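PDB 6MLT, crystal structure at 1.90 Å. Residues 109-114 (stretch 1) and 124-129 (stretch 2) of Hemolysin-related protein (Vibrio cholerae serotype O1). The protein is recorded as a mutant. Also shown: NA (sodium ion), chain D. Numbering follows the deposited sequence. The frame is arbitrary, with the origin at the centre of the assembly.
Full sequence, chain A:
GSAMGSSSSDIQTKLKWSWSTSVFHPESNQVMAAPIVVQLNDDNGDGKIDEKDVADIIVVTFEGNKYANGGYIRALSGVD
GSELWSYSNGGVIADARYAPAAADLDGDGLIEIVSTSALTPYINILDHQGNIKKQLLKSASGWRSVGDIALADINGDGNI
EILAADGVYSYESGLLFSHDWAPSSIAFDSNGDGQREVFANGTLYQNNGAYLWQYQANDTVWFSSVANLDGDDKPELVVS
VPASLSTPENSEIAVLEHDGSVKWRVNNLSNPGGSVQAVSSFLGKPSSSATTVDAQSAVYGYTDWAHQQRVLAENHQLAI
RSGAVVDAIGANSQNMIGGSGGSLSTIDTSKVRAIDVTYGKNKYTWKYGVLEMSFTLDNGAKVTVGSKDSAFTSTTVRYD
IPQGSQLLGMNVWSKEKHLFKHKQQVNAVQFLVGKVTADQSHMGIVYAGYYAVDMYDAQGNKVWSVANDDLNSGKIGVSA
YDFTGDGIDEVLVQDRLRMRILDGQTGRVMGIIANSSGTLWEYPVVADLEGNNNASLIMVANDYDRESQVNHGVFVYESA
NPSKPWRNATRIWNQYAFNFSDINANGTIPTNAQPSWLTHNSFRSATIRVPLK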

# COMPACT_ATOMS: atom_id res chain seq x y z
N GLY A 109 11.18 -23.05 -0.44
CA GLY A 109 11.31 -22.57 -1.80
C GLY A 109 10.13 -22.87 -2.70
O GLY A 109 10.19 -22.56 -3.89
N LEU A 110 9.05 -23.44 -2.16
CA LEU A 110 7.89 -23.83 -2.94
C LEU A 110 6.64 -23.18 -2.35
O LEU A 110 6.53 -23.03 -1.13
CB LEU A 110 7.72 -25.35 -2.96
CG LEU A 110 8.92 -26.13 -3.51
CD1 LEU A 110 8.75 -27.61 -3.26
CD2 LEU A 110 9.10 -25.84 -4.99
N ILE A 111 5.71 -22.83 -3.23
CA ILE A 111 4.49 -22.13 -2.84
C ILE A 111 3.50 -23.11 -2.22
O ILE A 111 3.28 -24.20 -2.76
CB ILE A 111 3.87 -21.44 -4.06
CG1 ILE A 111 4.76 -20.29 -4.55
CG2 ILE A 111 2.44 -20.94 -3.75
CD1 ILE A 111 4.81 -19.11 -3.63
N GLU A 112 2.88 -22.71 -1.11
CA GLU A 112 1.72 -23.37 -0.54
C GLU A 112 0.46 -22.55 -0.81
O GLU A 112 0.52 -21.32 -0.91
CB GLU A 112 1.87 -23.57 0.97
CG GLU A 112 2.75 -24.74 1.38
CD GLU A 112 4.23 -24.41 1.36
OE1 GLU A 112 4.60 -23.29 1.79
OE2 GLU A 112 5.04 -25.27 0.92
N ILE A 113 -0.68 -23.22 -0.90
CA ILE A 113 -1.95 -22.60 -1.26
C ILE A 113 -2.94 -22.85 -0.14
O ILE A 113 -3.26 -24.00 0.17
CB ILE A 113 -2.48 -23.15 -2.59
CG1 ILE A 113 -1.44 -22.94 -3.69
CG2 ILE A 113 -3.81 -22.50 -2.95
CD1 ILE A 113 -1.72 -23.73 -4.94
N VAL A 114 -3.46 -21.77 0.45
CA VAL A 114 -4.32 -21.84 1.64
C VAL A 114 -5.75 -21.56 1.22
O VAL A 114 -6.03 -20.57 0.54
CB VAL A 114 -3.87 -20.85 2.72
CG1 VAL A 114 -4.62 -21.11 4.03
CG2 VAL A 114 -2.37 -20.92 2.94
NA NA D . 6.89 -23.89 0.96
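Stretch 2 124-129: NILDHQ

Stretch 2 runs alongside stretch 1 as an antiparallel neighbour. Residues 124-126 are the end of a strand that begins earlier in the chain, and they pair with strand 112-114, which continues beyond the stretch. The N-to-C directions differ by 157°, and the two axes approach to 4.5 Å. From Asp-127 onward the backbone leaves the strand; His-128, at phi/psi -70/-8, has turned well out of extended geometry.

Ile-113 and Leu-126 fix the register. They form an antiparallel hydrogen-bonded pair, with Ile-113 N donating to Leu-126 O at 2.9 Å and Leu-126 N donating to Ile-113 O, also at 2.9 Å. The same carbonyls receive CA-H...O contacts, from Glu-112 CA to Leu-126 O at 3.1 Å and from Ile-125 CA to Ile-113 O at 3.3 Å, as is common where antiparallel strands lie close together. Ile-113 has the largest area of any residue covered by the other stretch. Its side chain and that of Leu-126 emerge on the same face of the sheet, with Ile-113 CB 4.3 Å from Leu-126 CB. Both residues are buried: the beta-branched isoleucine is well suited to an extended backbone, and the two aliphatic chains require no polar partners.

One step along, Val-114 and Ile-125 form a non-hydrogen-bonded pair, their CA atoms 4.6 Å apart and their side chains on the other face of the sheet. Val-114 CG1 lies 4.3 Å from Ile-125 CG1, an apolar contact between two beta-branched residues. Ile-125 also reaches Glu-112, its CG2 lying 3.7 Å from Glu-112 CB, so that it packs against the aliphatic base of an acidic side chain. The carboxylate of Glu-112 binds the sodium ion through OE1 at 2.5 Å and OE2 at 2.3 Å, while Leu-110 O coordinates the same ion at 2.3 Å; ligands elsewhere in the structure join them. A buried negative charge is thus matched by a cation.

His-128 covers nearly as much surface as Ile-113, but by different means. Leu-110 points toward stretch 2 and lays CD2 over one face of the imidazole, while its CD1 comes within 3.9 Å of His-128 CD2. A flat ring offers a broad surface to a leucine methyl while keeping polar nitrogens at its edge. The backbones here are bridged by water: Ile-111 O lies 3.3 Å from His-128 N at an angle too poor for a direct hydrogen bond, and water 1 accepts from His-128 N at 2.9 Å and donates to Ile-111 O at 2.8 Å, extending the connection past the last direct pair.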

# COMPACT_ATOMS: atom_id res chain seq x y z
N ASN A 124 -7.31 -26.00 4.46
CA ASN A 124 -6.48 -26.89 3.65
C ASN A 124 -5.30 -26.13 3.09
O ASN A 124 -5.46 -25.07 2.49
CB ASN A 124 -7.30 -27.50 2.52
CG ASN A 124 -8.37 -28.42 3.03
OD1 ASN A 124 -8.11 -29.28 3.87
ND2 ASN A 124 -9.60 -28.23 2.55
N ILE A 125 -4.10 -26.68 3.28
CA ILE A 125 -2.89 -26.08 2.76
C ILE A 125 -2.29 -27.06 1.75
O ILE A 125 -1.83 -28.14 2.13
CB ILE A 125 -1.90 -25.72 3.87
CG1 ILE A 125 -2.61 -24.80 4.88
CG2 ILE A 125 -0.66 -25.05 3.29
CD1 ILE A 125 -1.77 -24.39 6.07
N LEU A 126 -2.31 -26.68 0.48
CA LEU A 126 -1.81 -27.52 -0.60
C LEU A 126 -0.36 -27.16 -0.93
O LEU A 126 0.06 -26.01 -0.76
CB LEU A 126 -2.65 -27.35 -1.86
CG LEU A 126 -4.17 -27.44 -1.72
CD1 LEU A 126 -4.82 -27.29 -3.09
CD2 LEU A 126 -4.58 -28.74 -1.08
N ASP A 127 0.38 -28.15 -1.43
CA ASP A 127 1.67 -27.90 -2.04
C ASP A 127 1.47 -27.39 -3.46
O ASP A 127 0.34 -27.28 -3.96
CB ASP A 127 2.56 -29.15 -1.98
CG ASP A 127 2.05 -30.32 -2.85
OD1 ASP A 127 1.28 -30.12 -3.82
OD2 ASP A 127 2.46 -31.46 -2.56
N HIS A 128 2.58 -27.08 -4.14
CA HIS A 128 2.51 -26.41 -5.44
C HIS A 128 1.96 -27.31 -6.54
O HIS A 128 1.72 -26.83 -7.65
CB HIS A 128 3.89 -25.89 -5.84
CG HIS A 128 4.87 -26.96 -6.21
ND1 HIS A 128 5.20 -27.25 -7.51
CD2 HIS A 128 5.57 -27.83 -5.44
CE1 HIS A 128 6.07 -28.24 -7.54
NE2 HIS A 128 6.31 -28.61 -6.30
N GLN A 129 1.77 -28.60 -6.27
CA GLN A 129 1.18 -29.52 -7.22
C GLN A 129 -0.29 -29.79 -6.96
O GLN A 129 -0.90 -30.61 -7.65
CB GLN A 129 1.96 -30.84 -7.20
CG GLN A 129 3.41 -30.67 -7.63
CD GLN A 129 4.22 -31.96 -7.55
OE1 GLN A 129 4.06 -32.75 -6.61
NE2 GLN A 129 5.08 -32.18 -8.52
O HOH W 1 4.65 -26.57 -2.11